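Local structure of putative alcohol dehydrogenase (Sinorhizobium meliloti, 4J6F) at residues A[181-186]-A[376-381]; A[172-177]-A[334-339]. The protein is probably an oxidoreductase of the medium-chain dehydrogenase/reductase family, assigned as an alcohol dehydrogenase using a nicotinamide cofactor. One frame throughout, in Å; residues are numbered along the deposited sequence.

Contact 1 of 2, residues A[181-186]-A[376-381]; sequences TDIELA and KLVVVP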
loop_
_atom_site.group_PDB
_atom_site.type_symbol
_atom_site.label_atom_id
_atom_site.label_comp_id
_atom_site.label_asym_id
_atom_site.label_seq_id
_atom_site.Cartn_x
_atom_site.Cartn_y
_atom_site.Cartn_z
ATOM N N THR A 181 -22.933 3.815 -30.718
ATOM C CA THR A 181 -23.858 2.684 -30.601
ATOM C C THR A 181 -24.137 2.300 -29.154
ATOM O O THR A 181 -23.273 2.446 -28.290
ATOM C CB THR A 181 -23.222 1.440 -31.235
ATOM O OG1 THR A 181 -22.531 1.825 -32.409
ATOM C CG2 THR A 181 -24.245 0.443 -31.631
ATOM N N ASP A 182 -25.335 1.775 -28.905
ATOM C CA ASP A 182 -25.655 1.152 -27.627
ATOM C C ASP A 182 -24.603 0.099 -27.269
ATOM O O ASP A 182 -24.082 0.101 -26.143
ATOM C CB ASP A 182 -27.059 0.543 -27.638
ATOM C CG ASP A 182 -28.158 1.583 -27.885
ATOM O OD1 ASP A 182 -27.840 2.786 -28.075
ATOM O OD2 ASP A 182 -29.352 1.192 -27.892
ATOM N N ILE A 183 -24.262 -0.767 -28.224
ATOM C CA ILE A 183 -23.199 -1.755 -28.007
ATOM C C ILE A 183 -21.859 -1.112 -27.615
ATOM O O ILE A 183 -21.195 -1.580 -26.693
ATOM C CB ILE A 183 -22.997 -2.686 -29.224
ATOM C CG1 ILE A 183 -24.222 -3.606 -29.419
ATOM C CG2 ILE A 183 -21.730 -3.509 -29.055
ATOM C CD1 ILE A 183 -24.294 -4.330 -30.751
ATOM N N GLU A 184 -21.480 -0.034 -28.301
ATOM C CA GLU A 184 -20.205 0.634 -28.058
ATOM C C GLU A 184 -20.176 1.221 -26.659
ATOM O O GLU A 184 -19.189 1.104 -25.933
ATOM C CB GLU A 184 -19.959 1.722 -29.108
ATOM C CG GLU A 184 -19.740 1.160 -30.513
ATOM C CD GLU A 184 -19.369 2.209 -31.549
ATOM O OE1 GLU A 184 -18.430 1.933 -32.330
ATOM O OE2 GLU A 184 -20.005 3.291 -31.600
ATOM N N LEU A 185 -21.288 1.829 -26.281
ATOM C CA LEU A 185 -21.453 2.431 -24.975
ATOM C C LEU A 185 -21.417 1.405 -23.843
ATOM O O LEU A 185 -21.072 1.737 -22.713
ATOM C CB LEU A 185 -22.783 3.168 -24.960
ATOM C CG LEU A 185 -22.912 4.431 -24.130
ATOM C CD1 LEU A 185 -21.742 5.370 -24.379
ATOM C CD2 LEU A 185 -24.227 5.091 -24.496
ATOM N N ALA A 186 -21.776 0.160 -24.141
ATOM C CA ALA A 186 -21.839 -0.895 -23.123
ATOM C C ALA A 186 -20.472 -1.480 -22.749
ATOM O O ALA A 186 -20.379 -2.440 -21.981
ATOM C CB ALA A 186 -22.772 -2.000 -23.580
ATOM N N LYS A 376 -13.610 -5.711 -24.997
ATOM C CA LYS A 376 -14.728 -6.271 -24.261
ATOM C C LYS A 376 -15.764 -6.994 -25.108
ATOM O O LYS A 376 -16.007 -6.647 -26.248
ATOM C CB LYS A 376 -15.396 -5.174 -23.434
ATOM C CG LYS A 376 -14.411 -4.144 -22.911
ATOM C CD LYS A 376 -14.730 -3.656 -21.510
ATOM C CE LYS A 376 -15.269 -4.750 -20.614
ATOM N NZ LYS A 376 -16.722 -4.566 -20.375
ATOM N N LEU A 377 -16.373 -8.011 -24.515
ATOM C CA LEU A 377 -17.467 -8.750 -25.130
ATOM C C LEU A 377 -18.793 -8.179 -24.629
ATOM O O LEU A 377 -18.930 -7.816 -23.444
ATOM C CB LEU A 377 -17.345 -10.253 -24.863
ATOM C CG LEU A 377 -16.034 -10.939 -25.297
ATOM C CD1 LEU A 377 -16.134 -12.445 -25.112
ATOM C CD2 LEU A 377 -15.617 -10.638 -26.733
ATOM N N VAL A 378 -19.745 -8.059 -25.553
ATOM C CA VAL A 378 -21.054 -7.455 -25.276
ATOM C C VAL A 378 -22.191 -8.449 -25.529
ATOM O O VAL A 378 -22.221 -9.118 -26.576
ATOM C CB VAL A 378 -21.280 -6.206 -26.146
ATOM C CG1 VAL A 378 -22.613 -5.569 -25.820
ATOM C CG2 VAL A 378 -20.137 -5.224 -25.950
ATOM N N VAL A 379 -23.117 -8.542 -24.575
ATOM C CA VAL A 379 -24.277 -9.431 -24.704
ATOM C C VAL A 379 -25.541 -8.650 -25.065
ATOM O O VAL A 379 -25.898 -7.691 -24.374
ATOM C CB VAL A 379 -24.503 -10.239 -23.426
ATOM C CG1 VAL A 379 -25.792 -11.027 -23.533
ATOM C CG2 VAL A 379 -23.330 -11.170 -23.188
ATOM N N VAL A 380 -26.200 -9.065 -26.148
ATOM C CA VAL A 380 -27.417 -8.417 -26.644
ATOM C C VAL A 380 -28.638 -9.327 -26.510
ATOM O O VAL A 380 -28.552 -10.492 -26.850
ATOM C CB VAL A 380 -27.243 -8.011 -28.117
ATOM C CG1 VAL A 380 -28.578 -7.617 -28.746
ATOM C CG2 VAL A 380 -26.233 -6.879 -28.223
ATOM N N PRO A 381 -29.776 -8.802 -26.004
ATOM C CA PRO A 381 -30.976 -9.639 -25.901
ATOM C C PRO A 381 -31.529 -10.129 -27.241
ATOM O O PRO A 381 -31.593 -9.356 -28.201
ATOM C CB PRO A 381 -31.977 -8.732 -25.193
ATOM C CG PRO A 381 -31.109 -7.859 -24.347
ATOM C CD PRO A 381 -29.937 -7.550 -25.240
#
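No ring takes part where Ile183 and Ala186 meet Val378 and Val380; apolar side-chain carbons make up most of the interface, with Ile183 O beside Val378 CG2. One flat group nearby is the carboxylate of Glu184 on the far flank of the helix, where Thr181 N bonds to OE2 from the anti side, 21° out of the carboxylate plane. Across the contact, Ile183 divides its branches between two valines. With chi1 at -68°, its CG2 is anti to the backbone N. This methyl lies 3.9 Å from Val378 CG2 and almost equally near the other methyl of that valine. Ile183 CG1 runs the other way and comes within 4.0 Å of Val380 CG2. The side chains of Ile183 and Val380 cross at about a right angle. Ala186, one turn on, adds its CB at 4.2 Å from Val378 CG1, so Val378 meets both residues. With an alanine at Ile183, which lacks both branches, a gap beside Val378 and Val380 is likely to open between helix and strand. Strand 376-380 runs between antiparallel strand 63-72 and parallel strand 352-357 in a mixed sheet that probably belongs to the GroES-like part of a medium-chain dehydrogenase. Helix 182-185 packs on this sheet: Ile183 also touches Val352, Val355 and Ala70, and the Asp182 carboxylate bonds to Arg133, Thr69 and His117 on its strands.

Contact 2 of 2, residues A[172-177]-A[334-339]; sequences NAHVVA and ADFRRL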
loop_
_atom_site.group_PDB
_atom_site.type_symbol
_atom_site.label_atom_id
_atom_site.label_comp_id
_atom_site.label_asym_id
_atom_site.label_seq_id
_atom_site.Cartn_x
_atom_site.Cartn_y
_atom_site.Cartn_z
ATOM N N ASN A 172 -29.055 6.723 -11.660
ATOM C CA ASN A 172 -28.089 5.817 -12.271
ATOM C C ASN A 172 -28.230 5.629 -13.793
ATOM O O ASN A 172 -27.375 4.993 -14.431
ATOM C CB ASN A 172 -28.041 4.473 -11.522
ATOM C CG ASN A 172 -27.298 4.573 -10.191
ATOM O OD1 ASN A 172 -27.757 5.234 -9.250
ATOM N ND2 ASN A 172 -26.137 3.922 -10.111
ATOM N N ALA A 173 -29.293 6.192 -14.363
ATOM C CA ALA A 173 -29.517 6.121 -15.790
ATOM C C ALA A 173 -28.996 7.398 -16.437
ATOM O O ALA A 173 -29.635 8.446 -16.353
ATOM C CB ALA A 173 -30.998 5.918 -16.079
ATOM N N HIS A 174 -27.837 7.318 -17.079
ATOM C CA HIS A 174 -27.216 8.517 -17.626
ATOM C C HIS A 174 -27.428 8.698 -19.116
ATOM O O HIS A 174 -27.250 7.770 -19.914
ATOM C CB HIS A 174 -25.729 8.554 -17.305
ATOM C CG HIS A 174 -25.450 8.717 -15.850
ATOM N ND1 HIS A 174 -25.171 9.941 -15.280
ATOM C CD2 HIS A 174 -25.458 7.819 -14.837
ATOM C CE1 HIS A 174 -25.002 9.788 -13.978
ATOM N NE2 HIS A 174 -25.168 8.510 -13.684
ATOM N N VAL A 175 -27.819 9.907 -19.488
ATOM C CA VAL A 175 -27.896 10.244 -20.882
ATOM C C VAL A 175 -26.530 10.797 -21.249
ATOM O O VAL A 175 -26.097 11.808 -20.698
ATOM C CB VAL A 175 -29.005 11.271 -21.158
ATOM C CG1 VAL A 175 -28.933 11.763 -22.602
ATOM C CG2 VAL A 175 -30.358 10.650 -20.864
ATOM N N VAL A 176 -25.851 10.117 -22.165
ATOM C CA VAL A 176 -24.514 10.509 -22.571
ATOM C C VAL A 176 -24.524 11.232 -23.929
ATOM O O VAL A 176 -24.988 10.689 -24.935
ATOM C CB VAL A 176 -23.587 9.279 -22.600
ATOM C CG1 VAL A 176 -22.139 9.701 -22.766
ATOM C CG2 VAL A 176 -23.740 8.485 -21.314
ATOM N N ALA A 177 -23.894 12.392 -23.986
ATOM C CA ALA A 177 -23.898 13.174 -25.200
ATOM C C ALA A 177 -22.852 12.618 -26.139
ATOM O O ALA A 177 -21.741 13.118 -26.226
ATOM C CB ALA A 177 -23.593 14.621 -24.882
ATOM N N ALA A 334 -17.606 10.869 -8.433
ATOM C CA ALA A 334 -16.799 11.833 -9.186
ATOM C C ALA A 334 -16.037 11.103 -10.263
ATOM O O ALA A 334 -15.924 11.595 -11.383
ATOM C CB ALA A 334 -15.843 12.590 -8.277
ATOM N N ASP A 335 -15.530 9.919 -9.921
ATOM C CA ASP A 335 -14.846 9.074 -10.884
ATOM C C ASP A 335 -15.781 8.765 -12.047
ATOM O O ASP A 335 -15.393 8.900 -13.204
ATOM C CB ASP A 335 -14.315 7.800 -10.219
ATOM C CG ASP A 335 -13.279 8.096 -9.136
ATOM O OD1 ASP A 335 -12.495 9.052 -9.312
ATOM O OD2 ASP A 335 -13.245 7.391 -8.101
ATOM N N PHE A 336 -17.025 8.405 -11.743
ATOM C CA PHE A 336 -17.990 8.103 -12.791
ATOM C C PHE A 336 -18.282 9.307 -13.687
ATOM O O PHE A 336 -18.411 9.163 -14.907
ATOM C CB PHE A 336 -19.291 7.551 -12.220
ATOM C CG PHE A 336 -20.242 7.069 -13.281
ATOM C CD1 PHE A 336 -20.115 5.791 -13.820
ATOM C CD2 PHE A 336 -21.248 7.899 -13.768
ATOM C CE1 PHE A 336 -20.978 5.345 -14.805
ATOM C CE2 PHE A 336 -22.114 7.456 -14.755
ATOM C CZ PHE A 336 -21.976 6.182 -15.279
ATOM N N ARG A 337 -18.396 10.490 -13.091
ATOM C CA ARG A 337 -18.671 11.693 -13.864
ATOM C C ARG A 337 -17.546 11.936 -14.863
ATOM O O ARG A 337 -17.796 12.194 -16.047
ATOM C CB ARG A 337 -18.886 12.888 -12.949
ATOM C CG ARG A 337 -20.340 13.099 -12.559
ATOM C CD ARG A 337 -20.477 14.321 -11.651
ATOM N NE ARG A 337 -20.669 13.957 -10.242
ATOM C CZ ARG A 337 -19.790 14.176 -9.265
ATOM N NH1 ARG A 337 -18.632 14.776 -9.519
ATOM N NH2 ARG A 337 -20.073 13.806 -8.022
ATOM N N ARG A 338 -16.313 11.799 -14.379
ATOM C CA ARG A 338 -15.124 11.977 -15.196
ATOM C C ARG A 338 -15.137 10.986 -16.338
ATOM O O ARG A 338 -14.751 11.314 -17.458
ATOM C CB ARG A 338 -13.857 11.791 -14.364
ATOM C CG ARG A 338 -12.569 12.110 -15.114
ATOM C CD ARG A 338 -11.489 12.596 -14.159
ATOM N NE ARG A 338 -11.147 11.570 -13.172
ATOM C CZ ARG A 338 -11.506 11.575 -11.886
ATOM N NH1 ARG A 338 -12.221 12.566 -11.367
ATOM N NH2 ARG A 338 -11.145 10.565 -11.110
ATOM N N LEU A 339 -15.585 9.768 -16.058
ATOM C CA LEU A 339 -15.664 8.748 -17.092
ATOM C C LEU A 339 -16.669 9.162 -18.165
ATOM O O LEU A 339 -16.344 9.160 -19.356
ATOM C CB LEU A 339 -16.014 7.395 -16.484
ATOM C CG LEU A 339 -16.365 6.245 -17.411
ATOM C CD1 LEU A 339 -15.222 6.026 -18.387
ATOM C CD2 LEU A 339 -16.621 5.006 -16.575
#
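Next to Phe336, which packs on His174 of strand 173-175, Asp335 has its OD2 gripped by two groups, Arg197 NE and the backbone N of Ser332, just before helix 333-344. Its OD1 forms a salt bridge with Arg338 NH2 at 2.7 Å, the hydrogen bond itself being weak. Arg338 NH2 also pairs with Glu196, so helix 333-344 is joined to helix 189-201 by salt bridges, Arg338 to Glu196 and Asp335 to Arg197. Across the contact itself, one face of the His174 imidazole is covered by Phe336. The carbon doing the covering is Phe336 CE2, 3.3 Å above the imidazole plane and displaced toward its rim; it lies 3.4 Å from His174 CD2. Relative to the phenyl ring the approach is oblique: the two planes are inclined by 49° and the centroids are 4.8 Å apart, so the pair is neither a parallel stack nor a T-shaped one. Two torsions set this up. In Phe336 the ring carbon CG is anti to the backbone N (chi1 -173°), which sends the phenyl group out from the helix to the strand. In His174 chi1 of -67° places the imidazole beside its own backbone N, and the two side chains pass with opposing senses. His174 NE2 is hydrogen-bonded to O3 of a bound glycerol, probably from the crystallisation liquor. Phe336 also touches Cys189 and Leu193 of helix 189-201 and Met135 and Asp137 of strand 133-140. That strand pairs antiparallel with strand 173-175. Helix 333-344, which follows the last strand of the Rossmann-type parallel sheet, is thereby brought against the edge region of the mixed sheet.

The centres of the two contacts are about 17 Å apart, and their segments do not touch one another, yet they adjoin in sequence: strand 173-175 of contact 2 is followed, after a short loop, by helix 182-185 of contact 1. The same mixed sheet is the platform for both. Contact 1 stays with that sheet, whereas contact 2 reaches helix 333-344, which follows strand 324-327 at the end of the parallel sheet. Along the chain the segments alternate, 172-177, 181-186, 334-339 and 376-381, so each contact closes a long loop overlapping the other. The glycerol at contact 2, about 3 Å from the His174 side chain, may mark a pocket there.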